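Local coordinates for protein transcriptional regulator (Streptococcus dysgalactiae, PDB 4YV9) that probably regulates transcription by binding DNA in response to SHP quorum-sensing pheromones, with a cyclic peptide inhibitor able to occupy its repeat domain, at residues Thr8-Leu12 against Phe62-His66; Leu12-Val18 against Lys54-Thr58; Leu134-Trp140 against Leu162-Met167; Ser188-Leu192 against Leu207-Ile211. All coordinates share one frame; numbering follows the deposited sequence.

Contact 1. Residues Thr8-Leu12 against Phe62-His66; sequences TLRRL and FVSTH
The phenyl ring of F62 takes the methyl CG2 of T8 over one face and the backbone of L9 at its edge, where CE2 comes within 3.4 Å of L9 N. A third neighbour, L12 CD1, approaches obliquely and stops 3.5 Å from F62 CD2. This is the side of the helix-turn-helix domain where its first helix, 6-15, meets helix 59-66. The short segments run nearly perpendicular to each other, at 103°, with axes 10.4 Å apart.

The imidazole of H66 is met at its edge, in the ring plane: ND1 lies 2.8 Å from T8 OG1 in a hydrogen bond for which either group could supply the proton. T8 serves both rings because of its first torsion (chi1 -58°), which sets CG2 opposite the backbone N and aims it at F62, while OG1, beside that N, is left to face H66. T65 CG2 stands 3.7 Å from T8 CG2 and also meets L12 CD1 tip to tip, closing the apolar patch beside the phenyl ring.

The guanidinium of R11 likewise works through its edge. NH2 donates to T65 OG1 at 2.7 Å, and the hydroxyl lies in the guanidinium plane. Q139 of the second subunit bonds to the same pair, its amide oxygen to R11 NH1 and its amide nitrogen to T65 OG1, so the dimer partner bonds to both members of this pair. The NH2-H...OG1 angle between R11 and T65 is 168°, close to straight.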
loop_
_atom_site.group_PDB
_atom_site.type_symbol
_atom_site.label_atom_id
_atom_site.label_comp_id
_atom_site.label_asym_id
_atom_site.label_seq_id
_atom_site.Cartn_x
_atom_site.Cartn_y
_atom_site.Cartn_z
ATOM N N THR B 8 8.413 2.098 -23.272
ATOM C CA THR B 8 7.549 2.506 -22.181
ATOM C C THR B 8 7.858 3.942 -21.764
ATOM O O THR B 8 6.948 4.736 -21.537
ATOM C CB THR B 8 7.686 1.562 -20.995
ATOM O OG1 THR B 8 7.368 0.228 -21.423
ATOM C CG2 THR B 8 6.744 1.984 -19.881
ATOM N N LEU B 9 9.138 4.289 -21.679
ATOM C CA LEU B 9 9.511 5.682 -21.427
ATOM C C LEU B 9 8.873 6.636 -22.442
ATOM O O LEU B 9 8.285 7.659 -22.081
ATOM C CB LEU B 9 11.033 5.865 -21.462
ATOM C CG LEU B 9 11.428 7.338 -21.296
ATOM C CD1 LEU B 9 10.983 7.840 -19.924
ATOM C CD2 LEU B 9 12.922 7.559 -21.491
ATOM N N ARG B 10 9.004 6.299 -23.715
ATOM C CA ARG B 10 8.416 7.096 -24.785
ATOM C C ARG B 10 6.923 7.299 -24.573
ATOM O O ARG B 10 6.423 8.411 -24.688
ATOM C CB ARG B 10 8.661 6.429 -26.139
ATOM C CG ARG B 10 7.965 7.091 -27.317
ATOM C CD ARG B 10 8.265 6.314 -28.603
ATOM N NE ARG B 10 7.241 6.501 -29.629
ATOM C CZ ARG B 10 7.288 5.962 -30.847
ATOM N NH1 ARG B 10 8.312 5.194 -31.200
ATOM N NH2 ARG B 10 6.307 6.187 -31.714
ATOM N N ARG B 11 6.218 6.205 -24.290
ATOM C CA ARG B 11 4.779 6.252 -24.084
ATOM C C ARG B 11 4.414 7.138 -22.899
ATOM O O ARG B 11 3.500 7.953 -22.973
ATOM C CB ARG B 11 4.226 4.844 -23.863
ATOM C CG ARG B 11 2.722 4.794 -23.634
ATOM C CD ARG B 11 2.203 3.361 -23.595
ATOM N NE ARG B 11 2.759 2.596 -22.483
ATOM C CZ ARG B 11 2.245 2.579 -21.256
ATOM N NH1 ARG B 11 1.160 3.292 -20.975
ATOM N NH2 ARG B 11 2.821 1.851 -20.308
ATOM N N LEU B 12 5.119 6.970 -21.797
ATOM C CA LEU B 12 4.796 7.748 -20.606
ATOM C C LEU B 12 5.109 9.236 -20.816
ATOM O O LEU B 12 4.327 10.109 -20.440
ATOM C CB LEU B 12 5.548 7.189 -19.402
ATOM C CG LEU B 12 5.071 5.807 -18.958
ATOM C CD1 LEU B 12 6.061 5.188 -17.998
ATOM C CD2 LEU B 12 3.707 5.901 -18.306
ATOM N N PHE B 62 7.094 2.947 -12.947
ATOM C CA PHE B 62 7.479 2.703 -14.347
ATOM C C PHE B 62 7.470 1.213 -14.679
ATOM O O PHE B 62 6.945 0.785 -15.710
ATOM C CB PHE B 62 8.877 3.326 -14.619
ATOM C CG PHE B 62 9.407 3.091 -16.021
ATOM C CD1 PHE B 62 10.150 1.960 -16.324
ATOM C CD2 PHE B 62 9.166 4.007 -17.029
ATOM C CE1 PHE B 62 10.639 1.743 -17.619
ATOM C CE2 PHE B 62 9.652 3.798 -18.318
ATOM C CZ PHE B 62 10.391 2.675 -18.609
ATOM N N VAL B 63 8.029 0.411 -13.785
ATOM C CA VAL B 63 8.093 -1.031 -13.982
ATOM C C VAL B 63 6.709 -1.691 -14.105
ATOM O O VAL B 63 6.517 -2.615 -14.905
ATOM C CB VAL B 63 8.873 -1.702 -12.831
ATOM C CG1 VAL B 63 8.676 -3.215 -12.848
ATOM C CG2 VAL B 63 10.347 -1.354 -12.924
ATOM N N SER B 64 5.733 -1.223 -13.333
ATOM C CA SER B 64 4.429 -1.887 -13.363
ATOM C C SER B 64 3.662 -1.544 -14.640
ATOM O O SER B 64 2.822 -2.309 -15.078
ATOM C CB SER B 64 3.590 -1.533 -12.132
ATOM O OG SER B 64 2.795 -0.385 -12.372
ATOM N N THR B 65 3.947 -0.403 -15.253
ATOM C CA THR B 65 3.250 -0.079 -16.494
ATOM C C THR B 65 3.982 -0.678 -17.704
ATOM O O THR B 65 3.384 -0.877 -18.768
ATOM C CB THR B 65 3.063 1.447 -16.671
ATOM O OG1 THR B 65 2.107 1.697 -17.711
ATOM C CG2 THR B 65 4.368 2.120 -17.012
ATOM N N HIS B 66 5.260 -1.005 -17.522
ATOM C CA HIS B 66 6.076 -1.592 -18.586
ATOM C C HIS B 66 5.571 -2.977 -18.963
ATOM O O HIS B 66 5.449 -3.293 -20.147
ATOM C CB HIS B 66 7.551 -1.653 -18.160
ATOM C CG HIS B 66 8.424 -2.454 -19.080
ATOM N ND1 HIS B 66 8.679 -2.074 -20.382
ATOM C CD2 HIS B 66 9.109 -3.601 -18.880
ATOM C CE1 HIS B 66 9.475 -2.967 -20.946
ATOM N NE2 HIS B 66 9.756 -3.903 -20.060
#

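Contact 2. Residues Leu12-Val18 against Lys54-Thr58; sequences LRQGKQV and KLNIT. With SO4 (sulfate ion), chain M.
K16 reaches L55 through a side chain that runs extended as far as CE and then turns at its last torsion (chi4 -136°). The extended run already lays CE against I57, 3.9 Å from CD1, with the two side chains crossing obliquely. The chi4 turn then swings NZ alone to 2.8 Å from the carbonyl oxygen L55 O, and the C=O...NZ angle of 173° places the ammonium nearly along the C=O axis. K16 NZ has a second partner in E144 of the second subunit, so one ammonium joins a loop carbonyl to the dimer interface.

R13 bends earlier, at chi3 (62°), which folds its guanidinium back along its own segment, and NH1 donates to V18 O at 2.9 Å. Meanwhile its CB stays by the other segment, 4.2 Å from L55 CD1. L55 fills the middle of the contact: its other branch, CD2, packs 3.8 Å from V18 CG1, and I57 CD1 abuts L12 CB.

Both backbones leave their helices by Schellman motifs within the helix-turn-helix domain. Q17 has positive phi at the end of helix 6-15, where V18 N returns to R13 O and Q17 N to Q14 O; N56 does the same after helix 45-54. R13 O accepts from K16 N and V18 N, which arrive from opposite faces of its plane.

A sulfate, probably from the crystallisation liquor, sits at the guanidinium edge. Its O1 takes R13 NH2 at 2.7 Å and Q14 NE2 also at 2.7 Å, while O3 takes R13 NH1 at 3.0 Å. R13 NE is salt-bridged to E37.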
loop_
_atom_site.group_PDB
_atom_site.type_symbol
_atom_site.label_atom_id
_atom_site.label_comp_id
_atom_site.label_asym_id
_atom_site.label_seq_id
_atom_site.Cartn_x
_atom_site.Cartn_y
_atom_site.Cartn_z
ATOM N N LEU B 12 5.119 6.970 -21.797
ATOM C CA LEU B 12 4.796 7.748 -20.606
ATOM C C LEU B 12 5.109 9.236 -20.816
ATOM O O LEU B 12 4.327 10.109 -20.440
ATOM C CB LEU B 12 5.548 7.189 -19.402
ATOM C CG LEU B 12 5.071 5.807 -18.958
ATOM C CD1 LEU B 12 6.061 5.188 -17.998
ATOM C CD2 LEU B 12 3.707 5.901 -18.306
ATOM N N ARG B 13 6.241 9.513 -21.449
ATOM C CA ARG B 13 6.650 10.887 -21.738
ATOM C C ARG B 13 5.707 11.614 -22.699
ATOM O O ARG B 13 5.269 12.727 -22.418
ATOM C CB ARG B 13 8.065 10.915 -22.320
ATOM C CG ARG B 13 8.452 12.288 -22.840
ATOM C CD ARG B 13 9.754 12.293 -23.667
ATOM N NE ARG B 13 9.694 11.475 -24.880
ATOM C CZ ARG B 13 9.159 11.863 -26.036
ATOM N NH1 ARG B 13 8.613 13.070 -26.152
ATOM N NH2 ARG B 13 9.166 11.039 -27.081
ATOM N N GLN B 14 5.419 10.996 -23.842
ATOM C CA GLN B 14 4.422 11.541 -24.757
ATOM C C GLN B 14 3.064 11.653 -24.074
ATOM O O GLN B 14 2.315 12.600 -24.309
ATOM C CB GLN B 14 4.315 10.681 -26.018
ATOM C CG GLN B 14 5.599 10.693 -26.857
ATOM C CD GLN B 14 5.512 9.792 -28.073
ATOM O OE1 GLN B 14 4.820 8.782 -28.059
ATOM N NE2 GLN B 14 6.213 10.161 -29.137
ATOM N N GLY B 15 2.759 10.689 -23.216
ATOM C CA GLY B 15 1.502 10.684 -22.493
ATOM C C GLY B 15 1.341 11.886 -21.573
ATOM O O GLY B 15 0.216 12.278 -21.245
ATOM N N LYS B 16 2.463 12.473 -21.162
ATOM C CA LYS B 16 2.453 13.683 -20.342
ATOM C C LYS B 16 2.693 14.946 -21.159
ATOM O O LYS B 16 2.850 16.032 -20.599
ATOM C CB LYS B 16 3.499 13.579 -19.233
ATOM C CG LYS B 16 3.113 12.571 -18.163
ATOM C CD LYS B 16 4.090 12.578 -17.011
ATOM C CE LYS B 16 3.658 11.587 -15.968
ATOM N NZ LYS B 16 3.735 12.074 -14.565
ATOM N N GLN B 17 2.703 14.795 -22.482
ATOM C CA GLN B 17 2.938 15.898 -23.416
ATOM C C GLN B 17 4.302 16.572 -23.188
ATOM O O GLN B 17 4.452 17.765 -23.428
ATOM C CB GLN B 17 1.810 16.939 -23.317
ATOM C CG GLN B 17 0.423 16.353 -23.056
ATOM C CD GLN B 17 0.067 15.258 -24.042
ATOM O OE1 GLN B 17 0.387 15.348 -25.228
ATOM N NE2 GLN B 17 -0.592 14.215 -23.556
ATOM N N VAL B 18 5.292 15.795 -22.742
ATOM C CA VAL B 18 6.635 16.308 -22.424
ATOM C C VAL B 18 7.619 16.079 -23.591
ATOM O O VAL B 18 7.635 15.010 -24.202
ATOM C CB VAL B 18 7.146 15.644 -21.117
ATOM C CG1 VAL B 18 8.605 15.972 -20.833
ATOM C CG2 VAL B 18 6.272 16.077 -19.952
ATOM N N LYS B 54 12.270 13.594 -13.561
ATOM C CA LYS B 54 11.803 14.772 -14.299
ATOM C C LYS B 54 10.335 14.636 -14.712
ATOM O O LYS B 54 9.598 15.629 -14.749
ATOM C CB LYS B 54 12.688 15.020 -15.523
ATOM C CG LYS B 54 14.104 15.496 -15.107
ATOM C CD LYS B 54 15.047 15.676 -16.279
ATOM C CE LYS B 54 16.125 16.701 -15.831
ATOM N NZ LYS B 54 17.361 16.661 -16.608
ATOM N N LEU B 55 9.918 13.404 -14.997
ATOM C CA LEU B 55 8.521 13.110 -15.300
ATOM C C LEU B 55 7.668 12.822 -14.061
ATOM O O LEU B 55 6.489 12.489 -14.194
ATOM C CB LEU B 55 8.437 11.909 -16.252
ATOM C CG LEU B 55 9.116 12.083 -17.617
ATOM C CD1 LEU B 55 9.243 10.711 -18.320
ATOM C CD2 LEU B 55 8.324 13.045 -18.482
ATOM N N ASN B 56 8.264 12.942 -12.870
ATOM C CA ASN B 56 7.587 12.680 -11.589
ATOM C C ASN B 56 6.990 11.259 -11.495
ATOM O O ASN B 56 5.883 11.051 -10.977
ATOM C CB ASN B 56 6.508 13.730 -11.337
ATOM C CG ASN B 56 7.096 15.126 -11.149
ATOM O OD1 ASN B 56 7.904 15.345 -10.246
ATOM N ND2 ASN B 56 6.714 16.060 -12.013
ATOM N N ILE B 57 7.742 10.314 -12.037
ATOM C CA ILE B 57 7.432 8.888 -11.988
ATOM C C ILE B 57 8.600 8.222 -11.282
ATOM O O ILE B 57 9.763 8.512 -11.567
ATOM C CB ILE B 57 7.260 8.270 -13.396
ATOM C CG1 ILE B 57 6.205 9.030 -14.199
ATOM C CG2 ILE B 57 6.902 6.778 -13.298
ATOM C CD1 ILE B 57 6.264 8.760 -15.689
ATOM N N THR B 58 8.310 7.375 -10.319
ATOM C CA THR B 58 9.376 6.649 -9.670
ATOM C C THR B 58 9.530 5.289 -10.382
ATOM O O THR B 58 8.579 4.793 -10.999
ATOM C CB THR B 58 9.083 6.501 -8.186
ATOM O OG1 THR B 58 9.975 5.545 -7.610
ATOM C CG2 THR B 58 7.639 6.069 -7.988
HETATM S S SO4 M . 7.381 13.458 -29.504
HETATM O O1 SO4 M . 8.017 12.182 -29.189
HETATM O O2 SO4 M . 5.936 13.374 -29.292
HETATM O O3 SO4 M . 7.918 14.509 -28.639
HETATM O O4 SO4 M . 7.648 13.789 -30.900
#

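Contact 3. Residues Leu134-Trp140 against Leu162-Met167; sequences LFSVEQW and LLTKEM
W140 lays one face of its indole across the backbone and side-chain root of M167. The contact joins the C-terminal end of helix 124-136 and the loop after it to helix 157-169, in the all-helical, TPR-like repeat domain. Followed outward, the bond from CA to CB of W140 is directed toward 162-167, with the ring carried opposite the carbonyl carbon (chi1 -76°). The next atom, CG, is 3.9 Å from M167 CA. On the six-membered ring, CE3 meets M167 CB at 3.5 Å, a CH-pi contact over the face, and on the pyrrole side NE1 looks onto E166 CB at 4.0 Å. Farther out, L163 O lies obliquely to the ring, 3.6 Å from CZ2 and a little farther from CH2 at the tip.

The opposite indole face is approached toward its rim by L134 CD2 from the same segment, so both faces have a neighbour, this methyl being the looser. M167 is selenomethionine; its SE stands 4.2 Å from W140 CE3 and 47° off the normal of the six-membered ring, an oblique Met-aromatic contact. Beyond W140, L148 of helix 142-151 packs on both W140 and M167.

A second CH-pi contact lies at the helix end. L163 CD2 sits almost exactly over the centre of the F135 ring, 3.4 Å from the centroid and 5° off the normal, while L134 CB touches that same methyl. At the edge of the ring, near its plane, F135 CZ is 3.9 Å from L162 CB.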
loop_
_atom_site.group_PDB
_atom_site.type_symbol
_atom_site.label_atom_id
_atom_site.label_comp_id
_atom_site.label_asym_id
_atom_site.label_seq_id
_atom_site.Cartn_x
_atom_site.Cartn_y
_atom_site.Cartn_z
ATOM N N LEU B 134 16.160 -16.266 9.061
ATOM C CA LEU B 134 15.337 -15.114 9.433
ATOM C C LEU B 134 15.970 -14.309 10.570
ATOM O O LEU B 134 15.926 -13.067 10.572
ATOM C CB LEU B 134 13.929 -15.570 9.834
ATOM C CG LEU B 134 13.023 -16.032 8.679
ATOM C CD1 LEU B 134 11.671 -16.497 9.199
ATOM C CD2 LEU B 134 12.830 -14.908 7.662
ATOM N N PHE B 135 16.568 -15.017 11.526
ATOM C CA PHE B 135 17.298 -14.340 12.596
ATOM C C PHE B 135 18.535 -13.619 12.056
ATOM O O PHE B 135 18.975 -12.627 12.632
ATOM C CB PHE B 135 17.701 -15.332 13.692
ATOM C CG PHE B 135 16.619 -15.595 14.697
ATOM C CD1 PHE B 135 16.113 -14.563 15.476
ATOM C CD2 PHE B 135 16.123 -16.873 14.883
ATOM C CE1 PHE B 135 15.121 -14.795 16.417
ATOM C CE2 PHE B 135 15.132 -17.120 15.814
ATOM C CZ PHE B 135 14.625 -16.081 16.584
ATOM N N SER B 136 19.078 -14.112 10.945
ATOM C CA SER B 136 20.337 -13.601 10.399
ATOM C C SER B 136 20.173 -12.326 9.574
ATOM O O SER B 136 21.144 -11.627 9.309
ATOM C CB SER B 136 21.018 -14.676 9.545
ATOM O OG SER B 136 20.501 -14.697 8.226
ATOM N N VAL B 137 18.944 -12.032 9.169
ATOM C CA VAL B 137 18.651 -10.869 8.330
ATOM C C VAL B 137 18.651 -9.545 9.142
ATOM O O VAL B 137 18.206 -9.528 10.286
ATOM C CB VAL B 137 17.290 -11.073 7.621
ATOM C CG1 VAL B 137 16.770 -9.787 7.058
ATOM C CG2 VAL B 137 17.418 -12.136 6.508
ATOM N N GLU B 138 19.159 -8.449 8.565
ATOM C CA GLU B 138 19.233 -7.163 9.279
ATOM C C GLU B 138 17.993 -6.281 9.074
ATOM O O GLU B 138 17.602 -5.516 9.966
ATOM C CB GLU B 138 20.489 -6.391 8.861
ATOM C CG GLU B 138 21.797 -7.074 9.188
ATOM C CD GLU B 138 22.060 -7.193 10.691
ATOM O OE1 GLU B 138 21.528 -6.376 11.486
ATOM O OE2 GLU B 138 22.833 -8.100 11.070
ATOM N N GLN B 139 17.419 -6.377 7.882
ATOM C CA GLN B 139 16.148 -5.765 7.521
ATOM C C GLN B 139 15.214 -6.718 6.814
ATOM O O GLN B 139 15.539 -7.318 5.794
ATOM C CB GLN B 139 16.406 -4.502 6.706
ATOM C CG GLN B 139 15.814 -4.343 5.294
ATOM C CD GLN B 139 15.873 -2.880 4.882
ATOM O OE1 GLN B 139 16.670 -2.138 5.461
ATOM N NE2 GLN B 139 15.149 -2.488 3.795
ATOM N N TRP B 140 14.036 -6.842 7.394
ATOM C CA TRP B 140 13.012 -7.735 6.909
ATOM C C TRP B 140 12.314 -7.087 5.729
ATOM O O TRP B 140 11.861 -5.946 5.813
ATOM C CB TRP B 140 12.031 -8.043 8.026
ATOM C CG TRP B 140 12.538 -9.003 9.046
ATOM C CD1 TRP B 140 13.674 -8.908 9.775
ATOM C CD2 TRP B 140 11.885 -10.204 9.470
ATOM N NE1 TRP B 140 13.782 -9.975 10.624
ATOM C CE2 TRP B 140 12.692 -10.792 10.455
ATOM C CE3 TRP B 140 10.698 -10.844 9.097
ATOM C CZ2 TRP B 140 12.358 -11.992 11.087
ATOM C CZ3 TRP B 140 10.357 -12.032 9.726
ATOM C CH2 TRP B 140 11.189 -12.596 10.710
ATOM N N LEU B 162 10.004 -14.443 19.250
ATOM C CA LEU B 162 11.287 -13.768 19.093
ATOM C C LEU B 162 11.487 -13.291 17.655
ATOM O O LEU B 162 12.039 -12.215 17.426
ATOM C CB LEU B 162 12.435 -14.688 19.517
ATOM C CG LEU B 162 12.512 -14.976 21.015
ATOM C CD1 LEU B 162 13.722 -15.844 21.354
ATOM C CD2 LEU B 162 12.527 -13.672 21.806
ATOM N N LEU B 163 11.021 -14.088 16.696
ATOM C CA LEU B 163 11.094 -13.720 15.289
ATOM C C LEU B 163 10.189 -12.538 15.002
ATOM O O LEU B 163 10.531 -11.662 14.207
ATOM C CB LEU B 163 10.713 -14.898 14.387
ATOM C CG LEU B 163 11.792 -15.963 14.173
ATOM C CD1 LEU B 163 11.235 -17.161 13.390
ATOM C CD2 LEU B 163 13.004 -15.359 13.465
ATOM N N THR B 164 9.035 -12.516 15.657
ATOM C CA THR B 164 8.090 -11.426 15.476
ATOM C C THR B 164 8.696 -10.112 15.981
ATOM O O THR B 164 8.582 -9.081 15.308
ATOM C CB THR B 164 6.753 -11.711 16.195
ATOM O OG1 THR B 164 6.196 -12.938 15.702
ATOM C CG2 THR B 164 5.761 -10.578 15.942
ATOM N N LYS B 165 9.349 -10.161 17.147
ATOM C CA LYS B 165 10.045 -8.998 17.709
ATOM C C LYS B 165 11.099 -8.467 16.734
ATOM O O LYS B 165 11.222 -7.261 16.545
ATOM C CB LYS B 165 10.718 -9.333 19.050
ATOM C CG LYS B 165 9.781 -9.367 20.250
ATOM C CD LYS B 165 10.541 -9.570 21.568
ATOM C CE LYS B 165 11.380 -8.358 21.916
ATOM N NZ LYS B 165 12.107 -8.520 23.210
ATOM N N GLU B 166 11.865 -9.373 16.136
ATOM C CA GLU B 166 12.854 -8.980 15.140
ATOM C C GLU B 166 12.188 -8.262 13.977
ATOM O O GLU B 166 12.633 -7.187 13.574
ATOM C CB GLU B 166 13.633 -10.197 14.641
ATOM C CG GLU B 166 14.620 -10.742 15.656
ATOM C CD GLU B 166 15.458 -9.651 16.290
ATOM O OE1 GLU B 166 16.222 -8.974 15.567
ATOM O OE2 GLU B 166 15.340 -9.458 17.516
HETATM N N MSE B 167 11.102 -8.835 13.468
HETATM C CA MSE B 167 10.421 -8.295 12.294
HETATM C C MSE B 167 9.813 -6.911 12.519
HETATM O O MSE B 167 9.972 -6.022 11.680
HETATM C CB MSE B 167 9.323 -9.250 11.837
HETATM C CG MSE B 167 8.400 -8.662 10.785
HETATM SE SE MSE B 167 6.867 -9.871 10.507
HETATM C CE MSE B 167 6.024 -9.659 12.255
#

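Contact 4. Residues Ser188-Leu192 against Leu207-Ile211; sequences SINCL and LIEKI
L207 presses its CD1 methyl onto the backbone of the facing helix, 3.5 Å from L192 N and 4.0 Å from C191 CB. Its neighbour one turn on, I211, puts CD1 between two residues: I189 CG1 lies 3.7 Å away and L192 CD2 also 3.7 Å away. Together these apolar contacts bind helices 179-197 and 201-215, consecutive in the chain, into an antiparallel hairpin of the kind from which TPR-like repeat domains are built. The segments run at 159° to each other, with axes 9.8 Å apart.

The first torsion of L192 (chi1 172°) sets CG opposite the backbone N, and chi2 (55°) then turns CD2 to I208 and I211. That CD2 touches I208 CG1 at 3.8 Å. The root of I189 points away from helix 201-215, yet its CG1 branch, crossing I211 at about a right angle, still reaches that residue.

Around this first shell stands helix 221-236, where F227 and V230 pack on L192, V226 on I189 and Y234 on I208. Helix 157-169 adds V168 against S188 and T164 against C191. I189 and N190 also touch a modified side chain of the bound peptide, which places the hairpin next to the ligand site.

The one hydroxyl at the interface is turned to its own helix. S188 offers its CB to I211 CG1 at 3.8 Å, while OG is hydrogen-bonded to V184 O one turn earlier.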
loop_
_atom_site.group_PDB
_atom_site.type_symbol
_atom_site.label_atom_id
_atom_site.label_comp_id
_atom_site.label_asym_id
_atom_site.label_seq_id
_atom_site.Cartn_x
_atom_site.Cartn_y
_atom_site.Cartn_z
ATOM N N SER B 188 1.790 -9.403 13.485
ATOM C CA SER B 188 1.922 -9.098 14.907
ATOM C C SER B 188 0.628 -9.464 15.620
ATOM O O SER B 188 0.654 -10.060 16.701
ATOM C CB SER B 188 2.259 -7.619 15.142
ATOM O OG SER B 188 3.500 -7.279 14.547
ATOM N N ILE B 189 -0.497 -9.101 15.015
ATOM C CA ILE B 189 -1.799 -9.482 15.553
ATOM C C ILE B 189 -1.939 -11.011 15.626
ATOM O O ILE B 189 -2.440 -11.544 16.619
ATOM C CB ILE B 189 -2.944 -8.871 14.717
ATOM C CG1 ILE B 189 -2.934 -7.341 14.868
ATOM C CG2 ILE B 189 -4.302 -9.454 15.145
ATOM C CD1 ILE B 189 -3.884 -6.613 13.951
ATOM N N ASN B 190 -1.476 -11.705 14.587
ATOM C CA ASN B 190 -1.467 -13.172 14.558
ATOM C C ASN B 190 -0.688 -13.740 15.745
ATOM O O ASN B 190 -1.114 -14.696 16.383
ATOM C CB ASN B 190 -0.872 -13.681 13.233
ATOM C CG ASN B 190 -0.989 -15.201 13.071
ATOM O OD1 ASN B 190 -2.089 -15.741 12.974
ATOM N ND2 ASN B 190 0.149 -15.887 13.016
ATOM N N CYS B 191 0.452 -13.135 16.058
ATOM C CA CYS B 191 1.228 -13.606 17.196
ATOM C C CYS B 191 0.507 -13.301 18.504
ATOM O O CYS B 191 0.529 -14.112 19.431
ATOM C CB CYS B 191 2.625 -12.981 17.216
ATOM S SG CYS B 191 3.767 -13.857 18.316
ATOM N N LEU B 192 -0.120 -12.129 18.573
ATOM C CA LEU B 192 -0.875 -11.728 19.755
ATOM C C LEU B 192 -1.993 -12.727 20.054
ATOM O O LEU B 192 -2.241 -13.072 21.205
ATOM C CB LEU B 192 -1.452 -10.320 19.571
ATOM C CG LEU B 192 -2.436 -9.830 20.640
ATOM C CD1 LEU B 192 -1.833 -9.910 22.047
ATOM C CD2 LEU B 192 -2.922 -8.418 20.350
ATOM N N LEU B 207 3.001 -6.965 22.600
ATOM C CA LEU B 207 2.476 -6.943 21.240
ATOM C C LEU B 207 1.381 -5.903 21.046
ATOM O O LEU B 207 1.287 -5.272 19.997
ATOM C CB LEU B 207 1.938 -8.328 20.854
ATOM C CG LEU B 207 3.027 -9.345 20.545
ATOM C CD1 LEU B 207 2.468 -10.765 20.503
ATOM C CD2 LEU B 207 3.709 -8.982 19.236
ATOM N N ILE B 208 0.553 -5.747 22.068
ATOM C CA ILE B 208 -0.511 -4.758 22.076
ATOM C C ILE B 208 0.062 -3.347 21.944
ATOM O O ILE B 208 -0.411 -2.541 21.141
ATOM C CB ILE B 208 -1.339 -4.885 23.376
ATOM C CG1 ILE B 208 -2.260 -6.103 23.281
ATOM C CG2 ILE B 208 -2.128 -3.619 23.654
ATOM C CD1 ILE B 208 -2.690 -6.639 24.653
ATOM N N GLU B 209 1.098 -3.063 22.722
ATOM C CA GLU B 209 1.785 -1.773 22.632
ATOM C C GLU B 209 2.383 -1.544 21.229
ATOM O O GLU B 209 2.214 -0.471 20.655
ATOM C CB GLU B 209 2.866 -1.683 23.711
ATOM C CG GLU B 209 3.657 -0.395 23.703
ATOM C CD GLU B 209 4.889 -0.469 22.816
ATOM O OE1 GLU B 209 5.285 -1.593 22.437
ATOM O OE2 GLU B 209 5.447 0.595 22.501
ATOM N N LYS B 210 3.063 -2.551 20.679
ATOM C CA LYS B 210 3.612 -2.463 19.320
ATOM C C LYS B 210 2.520 -2.261 18.270
ATOM O O LYS B 210 2.657 -1.428 17.382
ATOM C CB LYS B 210 4.414 -3.715 18.960
ATOM C CG LYS B 210 5.571 -4.028 19.889
ATOM C CD LYS B 210 6.597 -2.899 19.931
ATOM C CE LYS B 210 7.283 -2.681 18.604
ATOM N NZ LYS B 210 8.307 -1.571 18.738
ATOM N N ILE B 211 1.440 -3.030 18.365
ATOM C CA ILE B 211 0.362 -2.926 17.385
ATOM C C ILE B 211 -0.278 -1.539 17.447
ATOM O O ILE B 211 -0.566 -0.941 16.421
ATOM C CB ILE B 211 -0.699 -4.022 17.589
ATOM C CG1 ILE B 211 -0.132 -5.388 17.166
ATOM C CG2 ILE B 211 -1.949 -3.727 16.764
ATOM C CD1 ILE B 211 -0.878 -6.601 17.796
#

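In the fold
The four contacts form two pairs. Contacts 1 and 2 share L12 and helix 6-15, have centres about 9 Å apart and touch where L9 CD1 meets L55 CD1 at 3.7 Å; both belong to the helix-turn-helix domain. Contacts 3 and 4, with centres about 15 Å apart, lie in the repeat domain and meet at T164 OG1 and C191 SG, 3.7 Å apart. Within one chain the nearest atoms of contacts 1 and 3 are about 17 Å apart, but the dimer connects these regions: Q139 and S136 of the second subunit bond to contacts 1 and 2, respectively. The bound peptide touches contact 4, whose centre is about 39 Å from that of contact 1.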